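Local coordinates for Lmo2184 protein (Listeria monocytogenes serovar 1/2a, PDB 5JOQ) that probably binds heme, or a related iron compound, as the lipid-anchored substrate-binding component of an ABC importer at the cell membrane, at residues F120-A124 and H185-L191; M126-K131 and L146-T151; L263-F268 and E282-M286. All coordinates share one frame; numbering follows the deposited sequence.

How the contacts relate
The chain enters contact 1 at residues 120-124, within the N-terminal lobe, at the start of helix 123-136. The same helix supplies 126-131 to contact 2, which closes with 146-151 on the long helix 140-161. Contact 2 is therefore nested inside the loop of contact 1, which closes only at 185-191, after the chain has entered the C-terminal lobe. Contact 3 follows in series and closes a short loop, joining the segment after strand 260-262 to helix 276-288. Contact 1 touches both others, whereas contacts 2 and 3 stay about 11 Å apart at their nearest atoms. Together they tie the two lobes, the long connecting helix and the C-terminal helix.

Contact 1 (F120-A124 and H185-L191); sequences FTSIA and HAYIGDL
The carbonyl oxygen of His185 lies beside Thr121, with His185 O 3.7 Å from Thr121 CB. The imidazole takes no part; its NE2 bonds to Gln204 O. Ala186 holds the N-cap position of helix 187-194. Its carbonyl oxygen receives the amide of Asp190 one turn on.

Tyr187 comes next. Its N is 3.1 Å from Thr121 O, but the angle is too poor for a hydrogen bond. The chi1 of 166° puts the ring opposite the backbone N and carries it across to Ile123, the two side chains crossing at a slant. There Ile123 CG1 meets the ring edge, close to the ring plane, 3.9 Å from Tyr187 CE1. Leu191 CG of the same helix lies over one face, toward the rim.

Asp190 makes the polar link. Ile123 N donates to Asp190 OD2 at 2.9 Å, with an N-H...O angle of 163°. The donor comes from the anti side, 33° out of the carboxylate plane. Ser122 CB packs against the same oxygen at 3.4 Å. Water 1 also donates to Asp190 OD2, at 2.6 Å, and accepts from Ala124 N. Leu191 closes the contact: its CD2 touches Ile123 CD1 at 3.9 Å, the two side chains crossing at about a right angle. Ala276 and Ala279 of helix 276-288 pack around this apolar end.

The arrangement joins the two lobes of a class III substrate-binding protein near the base of their cleft. Asp190, from the C-terminal lobe, serves the N terminus of helix 123-136 in the other lobe. Ser122 OG caps Ser125 N, so three amides of the first turn are satisfied by Ser122, Asp190 and the water. The helix N terminus, and more weakly the distant Lys193, would be expected to favour the charged carboxylate of Asp190.

Contact 2 (M126-K131 and L146-T151); sequences MQTEIK and LNKDLT
Gln127 and Asn147 run past each other in opposite senses, each reaching toward the other's helix. Their amide planes stand 75° apart, so the pair does not lie flat. Gln127 NE2 donates to Asn147 OD1 at 3.2 Å from above the carbonyl plane, away from a lone pair. A straighter bond goes from Gln127 NE2 to Thr151 OG1, 3.0 Å at 169°. It lies nearly in the Gln127 amide plane and helps fix the rotation of that amide. The return bond runs from Asn147 ND2 to Gln127 O, also 3.0 Å. This carbonyl already accepts from Lys131 N in its own helix, and the two donors come from opposite faces of its plane.

Here segments 126-131 and 146-151 run antiparallel, at 163°, their axes 10.3 Å apart at closest, in a region predicted as coiled coil. Helix 140-161 is the long connecting helix between the lobes in this class of binding protein.

An apolar layer flanks the amides. Ile130 and Leu150 point at each other, tip to tip, with Ile130 CD1 3.8 Å from Leu150 CD1. Leu146 CD2 adds to the same methyl, 3.9 Å from Ile130 CD1. Ile130 CG2 lies 3.6 Å from Asn147 ND2, walling that amide. The chain of Met126 is bent at its last torsion, which brings its CE to Leu150 CD1. Ile47 of helix 42-50 packs on Ile130 from the N-terminal lobe.

Contact 3 (L263-F268 and E282-M286); sequences LDENLF and EMEKM
Two amides grip Asp264 O in the loop whose Leu267 and Phe268 meet Glu282: Phe268 N donates to it at 2.9 Å and Leu267 N at 3.0 Å. The same oxygen lies at the edge of the Phe268 ring, in its plane. Asp264 also makes an Asx turn, with Asn266 N donating to its OD1 from above the carboxylate plane. The loop is thus folded into a compact turn that presents its apolar side chains to helix 276-288.

Phe268 is the centre of that surface. Its chi1 of -67° sets the ring opposite its own carbonyl carbon, and the ring extends toward the helix. Leu263 CD2 sits over the middle of one face, 4.1 Å above the plane. At the far end of the ring, Phe268 CZ meets Met286 CE at 3.9 Å and Glu282 CB at the same distance. Met283 CE approaches Phe268 CE1 at 3.8 Å. These three carbons come in obliquely. Met286 CE also presses on Leu263 CD2 at 3.3 Å, tighter than normal carbon packing. The bend at chi3 of Met286, -70°, brings this methyl up beside both the leucine methyl and the ring tip.

Glu282 lends only its aliphatic part. Its chain bends at chi2, 55°, and takes the carboxylate away from the ring, where Lys285 NZ forms a salt bridge with Glu282 OE1. Lys285 NZ has a second partner, Glu84 of the third subunit.

The contact packs the loop after strand 260-262 onto the C-terminal helix of the second lobe. Leu263 keeps a backbone bond to Arg226 of the neighbouring strand 223-227. Ile188 and Leu191 of helix 187-194 and Ala279 of helix 276-288 pack on Phe268, and Val192 touches Met283.

Contact 1 (F120-A124 and H185-L191)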
ATOM      1  N   PHE A 120      19.465   2.322  15.224  1.00 12.10           N
ATOM      2  CA  PHE A 120      19.641   2.863  13.871  1.00 12.47           C
ATOM      3  C   PHE A 120      18.937   4.222  13.687  1.00 10.51           C
ATOM      4  O   PHE A 120      18.487   4.570  12.574  1.00 10.97           O
ATOM      5  CB  PHE A 120      19.157   1.834  12.844  1.00 11.78           C
ATOM      6  CG  PHE A 120      20.117   0.641  12.654  1.00 17.53           C
ATOM      7  CD1 PHE A 120      21.250   0.490  13.457  1.00 15.57           C
ATOM      8  CD2 PHE A 120      19.874  -0.308  11.676  1.00 20.05           C
ATOM      9  CE1 PHE A 120      22.160  -0.596  13.253  1.00 15.20           C
ATOM     10  CE2 PHE A 120      20.747  -1.400  11.476  1.00 20.27           C
ATOM     11  CZ  PHE A 120      21.870  -1.553  12.246  1.00 16.76           C
ATOM     12  N   THR A 121      18.811   5.002  14.765  1.00 11.06           N
ATOM     13  CA  THR A 121      18.127   6.294  14.647  1.00 10.43           C
ATOM     14  C   THR A 121      19.028   7.414  14.121  1.00 11.40           C
ATOM     15  O   THR A 121      18.517   8.500  13.862  1.00 11.57           O
ATOM     16  CB  THR A 121      17.529   6.721  15.994  1.00 10.75           C
ATOM     17  OG1 THR A 121      18.566   6.776  17.006  1.00 14.25           O
ATOM     18  CG2 THR A 121      16.442   5.688  16.439  1.00 10.84           C
ATOM     19  N   SER A 122      20.340   7.189  13.982  1.00 11.70           N
ATOM     20  CA  SER A 122      21.233   8.119  13.294  1.00 12.41           C
ATOM     21  C   SER A 122      22.313   7.311  12.581  1.00 12.67           C
ATOM     22  O   SER A 122      22.524   6.130  12.868  1.00 11.94           O
ATOM     23  CB  SER A 122      21.883   9.124  14.280  1.00 12.10           C
ATOM     24  OG  SER A 122      22.726   8.445  15.219  1.00 11.29           O
ATOM     25  N   ILE A 123      23.028   7.956  11.659  1.00 10.67           N
ATOM     26  CA  ILE A 123      24.166   7.261  11.052  1.00 10.05           C
ATOM     27  C   ILE A 123      25.224   6.959  12.109  1.00 10.39           C
ATOM     28  O   ILE A 123      25.783   5.863  12.142  1.00 12.78           O
ATOM     29  CB  ILE A 123      24.743   8.086   9.881  1.00 11.47           C
ATOM     30  CG1 ILE A 123      23.677   8.217   8.747  1.00 12.72           C
ATOM     31  CG2 ILE A 123      26.065   7.444   9.342  1.00 12.54           C
ATOM     32  CD1 ILE A 123      24.180   9.061   7.547  1.00 13.45           C
ATOM     33  N   ALA A 124      25.525   7.934  12.975  1.00  9.97           N
ATOM     34  CA  ALA A 124      26.551   7.726  14.002  1.00 17.23           C
ATOM     35  C   ALA A 124      26.190   6.560  14.919  1.00 15.74           C
ATOM     36  O   ALA A 124      27.064   5.765  15.302  1.00 12.00           O
ATOM     37  CB  ALA A 124      26.747   9.004  14.814  1.00 12.57           C
ATOM     38  N   HIS A 185      16.202  13.880  15.905  1.00  9.92           N
ATOM     39  CA  HIS A 185      16.485  12.638  16.640  1.00 10.94           C
ATOM     40  C   HIS A 185      16.107  11.377  15.887  1.00 11.97           C
ATOM     41  O   HIS A 185      16.422  10.266  16.368  1.00 10.90           O
ATOM     42  CB  HIS A 185      15.783  12.622  18.013  1.00 11.99           C
ATOM     43  CG  HIS A 185      16.125  13.810  18.853  1.00 13.26           C
ATOM     44  ND1 HIS A 185      17.409  14.074  19.280  1.00 15.83           N
ATOM     45  CD2 HIS A 185      15.359  14.823  19.316  1.00 12.09           C
ATOM     46  CE1 HIS A 185      17.422  15.202  19.972  1.00 14.20           C
ATOM     47  NE2 HIS A 185      16.183  15.667  20.024  1.00 14.64           N
ATOM     48  N   ALA A 186      15.446  11.500  14.743  1.00 14.43           N
ATOM     49  CA  ALA A 186      15.141  10.363  13.885  1.00 13.47           C
ATOM     50  C   ALA A 186      16.090  10.351  12.691  1.00 12.71           C
ATOM     51  O   ALA A 186      16.716  11.361  12.370  1.00 10.72           O
ATOM     52  CB  ALA A 186      13.678  10.417  13.397  1.00 10.50           C
ATOM     53  N   TYR A 187      16.153   9.201  12.005  1.00  9.33           N
ATOM     54  CA  TYR A 187      17.171   9.022  10.965  1.00 11.56           C
ATOM     55  C   TYR A 187      17.017  10.021   9.816  1.00 10.80           C
ATOM     56  O   TYR A 187      18.007  10.591   9.339  1.00 11.17           O
ATOM     57  CB  TYR A 187      17.107   7.586  10.441  1.00 11.49           C
ATOM     58  CG  TYR A 187      17.866   7.355   9.127  1.00 12.77           C
ATOM     59  CD1 TYR A 187      19.257   7.550   9.052  1.00 13.84           C
ATOM     60  CD2 TYR A 187      17.196   6.916   7.988  1.00 12.57           C
ATOM     61  CE1 TYR A 187      19.966   7.325   7.873  1.00 11.56           C
ATOM     62  CE2 TYR A 187      17.888   6.676   6.803  1.00 10.90           C
ATOM     63  CZ  TYR A 187      19.268   6.868   6.758  1.00 12.23           C
ATOM     64  OH  TYR A 187      19.946   6.632   5.597  1.00 15.70           O
ATOM     65  N   ILE A 188      15.790  10.231   9.331  1.00 10.65           N
ATOM     66  CA  ILE A 188      15.646  11.192   8.241  1.00  9.67           C
ATOM     67  C   ILE A 188      16.010  12.589   8.734  1.00 12.13           C
ATOM     68  O   ILE A 188      16.574  13.384   7.984  1.00 11.11           O
ATOM     69  CB  ILE A 188      14.226  11.186   7.646  1.00 11.05           C
ATOM     70  CG1 ILE A 188      13.846   9.798   7.105  1.00 16.81           C
ATOM     71  CG2 ILE A 188      14.092  12.288   6.534  1.00 10.98           C
ATOM     72  CD1 ILE A 188      14.674   9.359   5.964  1.00 17.27           C
ATOM     73  N   GLY A 189      15.703  12.919   9.991  1.00 10.99           N
ATOM     74  CA  GLY A 189      16.206  14.176  10.560  1.00  9.03           C
ATOM     75  C   GLY A 189      17.726  14.251  10.593  1.00  9.51           C
ATOM     76  O   GLY A 189      18.319  15.324  10.379  1.00 10.99           O
ATOM     77  N   ASP A 190      18.379  13.123  10.894  1.00 11.28           N
ATOM     78  CA  ASP A 190      19.839  13.088  10.872  1.00 12.09           C
ATOM     79  C   ASP A 190      20.383  13.356   9.463  1.00 13.79           C
ATOM     80  O   ASP A 190      21.388  14.057   9.298  1.00 11.03           O
ATOM     81  CB  ASP A 190      20.329  11.733  11.397  1.00 10.52           C
ATOM     82  CG  ASP A 190      21.790  11.750  11.763  1.00 13.75           C
ATOM     83  OD1 ASP A 190      22.210  12.718  12.440  1.00 12.00           O
ATOM     84  OD2 ASP A 190      22.528  10.829  11.379  1.00 14.44           O
ATOM     85  N   LEU A 191      19.737  12.801   8.427  1.00 11.51           N
ATOM     86  CA  LEU A 191      20.206  13.064   7.058  1.00 13.00           C
ATOM     87  C   LEU A 191      20.103  14.543   6.720  1.00 11.81           C
ATOM     88  O   LEU A 191      21.026  15.122   6.129  1.00 11.82           O
ATOM     89  CB  LEU A 191      19.395  12.242   6.041  1.00 10.26           C
ATOM     90  CG  LEU A 191      19.534  10.724   6.136  1.00 11.76           C
ATOM     91  CD1 LEU A 191      18.545  10.129   5.121  1.00 12.00           C
ATOM     92  CD2 LEU A 191      20.957  10.339   5.691  1.00 13.51           C
TER
HETATM   93  O   HOH W   1      24.898  10.729  12.558  1.00 11.62           O

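Contact 2 (M126-K131 and L146-T151)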
ATOM      1  N   MET A 126      24.269   4.005  14.125  1.00  9.76           N
ATOM      2  CA  MET A 126      24.483   2.793  13.324  1.00 10.76           C
ATOM      3  C   MET A 126      25.965   2.416  13.273  1.00 10.12           C
ATOM      4  O   MET A 126      26.321   1.235  13.372  1.00 11.73           O
ATOM      5  CB  MET A 126      23.940   2.991  11.887  1.00  9.45           C
ATOM      6  CG  MET A 126      24.117   1.740  11.022  1.00 11.73           C
ATOM      7  SD  MET A 126      23.537   1.952   9.314  1.00 14.03           S
ATOM      8  CE  MET A 126      24.730   3.179   8.699  1.00 14.23           C
ATOM      9  N   GLN A 127      26.845   3.405  13.086  1.00  9.34           N
ATOM     10  CA  GLN A 127      28.275   3.104  13.035  1.00 11.64           C
ATOM     11  C   GLN A 127      28.795   2.543  14.360  1.00 10.50           C
ATOM     12  O   GLN A 127      29.639   1.641  14.364  1.00 12.91           O
ATOM     13  CB  GLN A 127      29.063   4.345  12.630  1.00 10.26           C
ATOM     14  CG  GLN A 127      28.772   4.750  11.160  1.00 10.12           C
ATOM     15  CD  GLN A 127      29.755   5.806  10.722  1.00 15.74           C
ATOM     16  OE1 GLN A 127      29.571   6.986  11.004  1.00 17.95           O
ATOM     17  NE2 GLN A 127      30.833   5.381  10.054  1.00 14.10           N
ATOM     18  N   THR A 128      28.327   3.062  15.499  1.00 12.74           N
ATOM     19  CA  THR A 128      28.725   2.442  16.773  1.00 11.12           C
ATOM     20  C   THR A 128      28.228   0.994  16.860  1.00 10.99           C
ATOM     21  O   THR A 128      28.934   0.104  17.382  1.00 11.26           O
ATOM     22  CB  THR A 128      28.181   3.267  17.941  1.00 10.28           C
ATOM     23  OG1 THR A 128      28.797   4.571  17.928  1.00 12.44           O
ATOM     24  CG2 THR A 128      28.454   2.564  19.314  1.00 10.89           C
ATOM     25  N   GLU A 129      27.009   0.732  16.364  1.00 11.02           N
ATOM     26  CA  GLU A 129      26.498  -0.640  16.375  1.00 15.36           C
ATOM     27  C   GLU A 129      27.338  -1.539  15.483  1.00 14.75           C
ATOM     28  O   GLU A 129      27.613  -2.692  15.837  1.00 13.95           O
ATOM     29  CB  GLU A 129      25.033  -0.692  15.936  1.00 14.56           C
ATOM     30  CG  GLU A 129      24.080   0.044  16.888  1.00 14.62           C
ATOM     31  CD  GLU A 129      23.909  -0.599  18.279  1.00 18.75           C
ATOM     32  OE1 GLU A 129      24.576  -1.607  18.610  1.00 16.86           O
ATOM     33  OE2 GLU A 129      23.094  -0.049  19.049  1.00 16.57           O
ATOM     34  N   ILE A 130      27.802  -1.007  14.352  1.00 10.96           N
ATOM     35  CA  ILE A 130      28.685  -1.775  13.465  1.00 11.78           C
ATOM     36  C   ILE A 130      29.992  -2.113  14.184  1.00 12.38           C
ATOM     37  O   ILE A 130      30.459  -3.265  14.170  1.00 11.92           O
ATOM     38  CB  ILE A 130      28.925  -0.989  12.159  1.00 11.29           C
ATOM     39  CG1 ILE A 130      27.658  -1.027  11.281  1.00 10.03           C
ATOM     40  CG2 ILE A 130      30.157  -1.537  11.416  1.00 11.63           C
ATOM     41  CD1 ILE A 130      27.685   0.052  10.088  1.00 10.30           C
ATOM     42  N   LYS A 131      30.585  -1.122  14.855  1.00 13.11           N
ATOM     43  CA  LYS A 131      31.771  -1.387  15.670  1.00 13.02           C
ATOM     44  C   LYS A 131      31.496  -2.488  16.699  1.00 13.81           C
ATOM     45  O   LYS A 131      32.319  -3.393  16.903  1.00 15.66           O
ATOM     46  CB  LYS A 131      32.204  -0.086  16.362  1.00 10.73           C
ATOM     47  CG  LYS A 131      33.342  -0.230  17.391  1.00 12.30           C
ATOM     48  CD  LYS A 131      33.689   1.149  18.059  1.00 12.48           C
ATOM     49  CE  LYS A 131      34.868   1.057  19.131  1.00 15.85           C
ATOM     50  NZ  LYS A 131      35.349   2.437  19.679  1.00 15.86           N
ATOM     51  N   LEU A 146      34.334  -1.072   7.069  1.00 15.44           N
ATOM     52  CA  LEU A 146      33.018  -0.579   6.664  1.00 15.50           C
ATOM     53  C   LEU A 146      32.782   0.824   7.202  1.00 14.70           C
ATOM     54  O   LEU A 146      32.314   1.717   6.472  1.00 16.25           O
ATOM     55  CB  LEU A 146      31.921  -1.531   7.159  1.00 15.90           C
ATOM     56  CG  LEU A 146      30.449  -1.158   6.926  1.00 17.97           C
ATOM     57  CD1 LEU A 146      30.189  -0.964   5.437  1.00 18.94           C
ATOM     58  CD2 LEU A 146      29.539  -2.285   7.516  1.00 15.88           C
ATOM     59  N   ASN A 147      33.123   1.051   8.470  1.00 14.51           N
ATOM     60  CA  ASN A 147      32.926   2.374   9.054  1.00 11.48           C
ATOM     61  C   ASN A 147      33.819   3.420   8.402  1.00 12.68           C
ATOM     62  O   ASN A 147      33.417   4.577   8.264  1.00 15.37           O
ATOM     63  CB  ASN A 147      33.156   2.307  10.568  1.00 10.84           C
ATOM     64  CG  ASN A 147      31.857   1.989  11.313  1.00 13.70           C
ATOM     65  OD1 ASN A 147      30.783   2.258  10.791  1.00 12.82           O
ATOM     66  ND2 ASN A 147      31.950   1.432  12.530  1.00 11.32           N
ATOM     67  N   LYS A 148      35.046   3.044   8.034  1.00 12.62           N
ATOM     68  CA  LYS A 148      35.934   3.970   7.326  1.00 14.15           C
ATOM     69  C   LYS A 148      35.282   4.456   6.035  1.00 15.92           C
ATOM     70  O   LYS A 148      35.323   5.644   5.706  1.00 16.24           O
ATOM     71  CB  LYS A 148      37.246   3.267   7.006  1.00 16.36           C
ATOM     72  CG  LYS A 148      38.290   4.148   6.404  1.00 25.09           C
ATOM     73  CD  LYS A 148      39.546   3.339   6.092  1.00 34.36           C
ATOM     74  CE  LYS A 148      40.537   4.150   5.245  1.00 40.17           C
ATOM     75  NZ  LYS A 148      41.716   3.307   4.894  1.00 46.69           N
ATOM     76  N   ASP A 149      34.708   3.522   5.272  1.00 17.05           N
ATOM     77  CA  ASP A 149      34.055   3.854   4.005  1.00 20.42           C
ATOM     78  C   ASP A 149      32.871   4.787   4.227  1.00 19.15           C
ATOM     79  O   ASP A 149      32.715   5.785   3.522  1.00 17.96           O
ATOM     80  CB  ASP A 149      33.592   2.573   3.304  1.00 19.82           C
ATOM     81  CG  ASP A 149      34.755   1.759   2.727  1.00 34.83           C
ATOM     82  OD1 ASP A 149      35.884   2.304   2.610  1.00 38.73           O
ATOM     83  OD2 ASP A 149      34.537   0.568   2.385  1.00 39.28           O
ATOM     84  N   LEU A 150      31.992   4.435   5.167  1.00 14.03           N
ATOM     85  CA  LEU A 150      30.859   5.286   5.504  1.00 16.72           C
ATOM     86  C   LEU A 150      31.312   6.683   5.897  1.00 15.21           C
ATOM     87  O   LEU A 150      30.778   7.684   5.408  1.00 16.62           O
ATOM     88  CB  LEU A 150      30.055   4.661   6.652  1.00 15.57           C
ATOM     89  CG  LEU A 150      29.290   3.372   6.310  1.00 13.93           C
ATOM     90  CD1 LEU A 150      28.718   2.692   7.601  1.00 14.11           C
ATOM     91  CD2 LEU A 150      28.178   3.649   5.312  1.00 15.43           C
ATOM     92  N   THR A 151      32.264   6.766   6.825  1.00 14.44           N
ATOM     93  CA  THR A 151      32.722   8.066   7.298  1.00 14.10           C
ATOM     94  C   THR A 151      33.318   8.890   6.170  1.00 17.40           C
ATOM     95  O   THR A 151      33.147  10.112   6.135  1.00 17.36           O
ATOM     96  CB  THR A 151      33.744   7.865   8.412  1.00 15.06           C
ATOM     97  OG1 THR A 151      33.054   7.350   9.558  1.00 17.94           O
ATOM     98  CG2 THR A 151      34.487   9.179   8.734  1.00 15.87           C
TER

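Contact 3 (L263-F268 and E282-M286)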
ATOM      1  N   LEU A 263      10.280  11.870  -0.530  1.00 16.64           N
ATOM      2  CA  LEU A 263      11.531  11.137  -0.414  1.00 17.53           C
ATOM      3  C   LEU A 263      11.327   9.731  -0.953  1.00 21.47           C
ATOM      4  O   LEU A 263      10.399   9.031  -0.530  1.00 22.49           O
ATOM      5  CB  LEU A 263      11.988  11.086   1.043  1.00 15.29           C
ATOM      6  CG  LEU A 263      12.327  12.442   1.671  1.00 15.98           C
ATOM      7  CD1 LEU A 263      12.705  12.214   3.142  1.00 13.05           C
ATOM      8  CD2 LEU A 263      13.511  13.138   0.939  1.00 17.37           C
ATOM      9  N   ASP A 264      12.184   9.314  -1.878  1.00 21.14           N
ATOM     10  CA  ASP A 264      12.022   7.981  -2.463  1.00 26.86           C
ATOM     11  C   ASP A 264      11.989   6.941  -1.345  1.00 23.55           C
ATOM     12  O   ASP A 264      12.985   6.731  -0.668  1.00 18.16           O
ATOM     13  CB  ASP A 264      13.159   7.658  -3.421  1.00 31.18           C
ATOM     14  CG  ASP A 264      13.002   6.293  -4.071  1.00 40.63           C
ATOM     15  OD1 ASP A 264      12.047   5.538  -3.731  1.00 39.34           O
ATOM     16  OD2 ASP A 264      13.854   5.970  -4.924  1.00 44.18           O
ATOM     17  N   GLU A 265      10.848   6.321  -1.147  1.00 28.54           N
ATOM     18  CA  GLU A 265      10.645   5.391  -0.054  1.00 28.93           C
ATOM     19  C   GLU A 265      11.647   4.251  -0.116  1.00 26.53           C
ATOM     20  O   GLU A 265      12.052   3.693   0.885  1.00 23.96           O
ATOM     21  CB  GLU A 265       9.192   4.907  -0.074  1.00 37.96           C
ATOM     22  CG  GLU A 265       8.879   3.775   0.853  1.00 38.10           C
ATOM     23  CD  GLU A 265       9.152   2.447   0.223  1.00 39.14           C
ATOM     24  OE1 GLU A 265       9.054   2.342  -1.007  1.00 41.44           O
ATOM     25  OE2 GLU A 265       9.463   1.519   0.969  1.00 44.94           O
ATOM     26  N   ASN A 266      11.992   3.831  -1.319  0.53 28.46           N
ATOM     27  CA  ASN A 266      12.912   2.723  -1.515  0.53 32.00           C
ATOM     28  C   ASN A 266      14.307   3.037  -0.991  0.53 30.94           C
ATOM     29  O   ASN A 266      15.053   2.124  -0.625  0.53 32.78           O
ATOM     30  CB  ASN A 266      12.963   2.368  -3.002  0.53 37.41           C
ATOM     31  CG  ASN A 266      12.322   1.042  -3.297  0.53 42.01           C
ATOM     32  OD1 ASN A 266      12.978   0.004  -3.239  0.53 44.93           O
ATOM     33  ND2 ASN A 266      11.033   1.061  -3.603  0.53 42.07           N
ATOM     34  N   LEU A 267      14.678   4.313  -0.947  1.00 25.76           N
ATOM     35  CA  LEU A 267      16.003   4.735  -0.528  1.00 18.53           C
ATOM     36  C   LEU A 267      16.039   5.370   0.861  1.00 19.34           C
ATOM     37  O   LEU A 267      17.028   5.203   1.573  1.00 24.29           O
ATOM     38  CB  LEU A 267      16.569   5.740  -1.550  1.00 24.28           C
ATOM     39  CG  LEU A 267      17.914   6.427  -1.292  1.00 23.45           C
ATOM     40  CD1 LEU A 267      19.050   5.412  -1.251  1.00 21.76           C
ATOM     41  CD2 LEU A 267      18.172   7.426  -2.419  1.00 24.47           C
ATOM     42  N   PHE A 268      14.984   6.075   1.269  1.00 16.17           N
ATOM     43  CA  PHE A 268      14.887   6.753   2.567  1.00 15.00           C
ATOM     44  C   PHE A 268      13.968   5.942   3.498  1.00 18.07           C
ATOM     45  O   PHE A 268      12.754   6.171   3.545  1.00 16.12           O
ATOM     46  CB  PHE A 268      14.323   8.172   2.378  1.00 13.81           C
ATOM     47  CG  PHE A 268      15.248   9.100   1.622  1.00 14.39           C
ATOM     48  CD1 PHE A 268      16.188   9.857   2.305  1.00 12.83           C
ATOM     49  CD2 PHE A 268      15.144   9.229   0.250  1.00 14.21           C
ATOM     50  CE1 PHE A 268      17.048  10.721   1.623  1.00 13.49           C
ATOM     51  CE2 PHE A 268      16.001  10.102  -0.462  1.00 16.18           C
ATOM     52  CZ  PHE A 268      16.959  10.830   0.238  1.00 13.02           C
ATOM     53  N   GLU A 282      21.519  12.186  -2.270  1.00 15.84           N
ATOM     54  CA  GLU A 282      20.236  12.627  -2.809  1.00 19.36           C
ATOM     55  C   GLU A 282      19.674  13.781  -1.971  1.00 18.12           C
ATOM     56  O   GLU A 282      19.109  14.741  -2.516  1.00 19.37           O
ATOM     57  CB  GLU A 282      19.284  11.426  -2.867  1.00 21.88           C
ATOM     58  CG  GLU A 282      18.103  11.584  -3.763  1.00 36.15           C
ATOM     59  CD  GLU A 282      18.519  11.959  -5.179  1.00 45.66           C
ATOM     60  OE1 GLU A 282      19.509  11.386  -5.729  1.00 44.34           O
ATOM     61  OE2 GLU A 282      17.874  12.881  -5.705  1.00 53.09           O
ATOM     62  N   MET A 283      19.886  13.741  -0.647  1.00 15.65           N
ATOM     63  CA  MET A 283      19.438  14.837   0.209  1.00 14.46           C
ATOM     64  C   MET A 283      20.130  16.132  -0.166  1.00 16.02           C
ATOM     65  O   MET A 283      19.493  17.190  -0.241  1.00 15.83           O
ATOM     66  CB  MET A 283      19.694  14.495   1.684  1.00 15.98           C
ATOM     67  CG  MET A 283      19.175  15.555   2.648  1.00 15.02           C
ATOM     68  SD  MET A 283      17.390  15.721   2.665  1.00 15.66           S
ATOM     69  CE  MET A 283      16.850  14.117   3.327  1.00 11.56           C
ATOM     70  N   GLU A 284      21.433  16.066  -0.433  1.00 16.25           N
ATOM     71  CA  GLU A 284      22.175  17.263  -0.808  1.00 19.48           C
ATOM     72  C   GLU A 284      21.627  17.859  -2.101  1.00 20.81           C
ATOM     73  O   GLU A 284      21.536  19.083  -2.233  1.00 21.16           O
ATOM     74  CB  GLU A 284      23.670  16.932  -0.925  1.00 22.03           C
ATOM     75  CG  GLU A 284      24.517  18.135  -1.192  1.00 27.31           C
ATOM     76  CD  GLU A 284      25.976  17.795  -1.518  1.00 34.60           C
ATOM     77  OE1 GLU A 284      26.420  16.630  -1.309  1.00 31.04           O
ATOM     78  OE2 GLU A 284      26.664  18.723  -2.002  1.00 40.79           O
ATOM     79  N   LYS A 285      21.212  17.009  -3.053  1.00 23.05           N
ATOM     80  CA  LYS A 285      20.641  17.513  -4.304  1.00 23.55           C
ATOM     81  C   LYS A 285      19.338  18.260  -4.063  1.00 20.66           C
ATOM     82  O   LYS A 285      19.115  19.337  -4.636  1.00 22.79           O
ATOM     83  CB  LYS A 285      20.397  16.366  -5.282  1.00 28.33           C
ATOM     84  CG  LYS A 285      21.663  15.780  -5.885  1.00 39.28           C
ATOM     85  CD  LYS A 285      21.352  14.668  -6.879  1.00 47.84           C
ATOM     86  CE  LYS A 285      22.609  13.855  -7.172  1.00 55.21           C
ATOM     87  NZ  LYS A 285      22.279  12.490  -7.669  1.00 60.16           N
ATOM     88  N   MET A 286      18.476  17.707  -3.212  1.00 18.50           N
ATOM     89  CA  MET A 286      17.188  18.341  -2.932  1.00 24.19           C
ATOM     90  C   MET A 286      17.346  19.654  -2.182  1.00 21.10           C
ATOM     91  O   MET A 286      16.597  20.602  -2.428  1.00 22.01           O
ATOM     92  CB  MET A 286      16.320  17.387  -2.116  1.00 21.38           C
ATOM     93  CG  MET A 286      15.654  16.316  -2.963  1.00 23.44           C
ATOM     94  SD  MET A 286      14.669  15.188  -1.958  1.00 24.03           S
ATOM     95  CE  MET A 286      15.914  14.312  -1.066  1.00 20.96           C
TER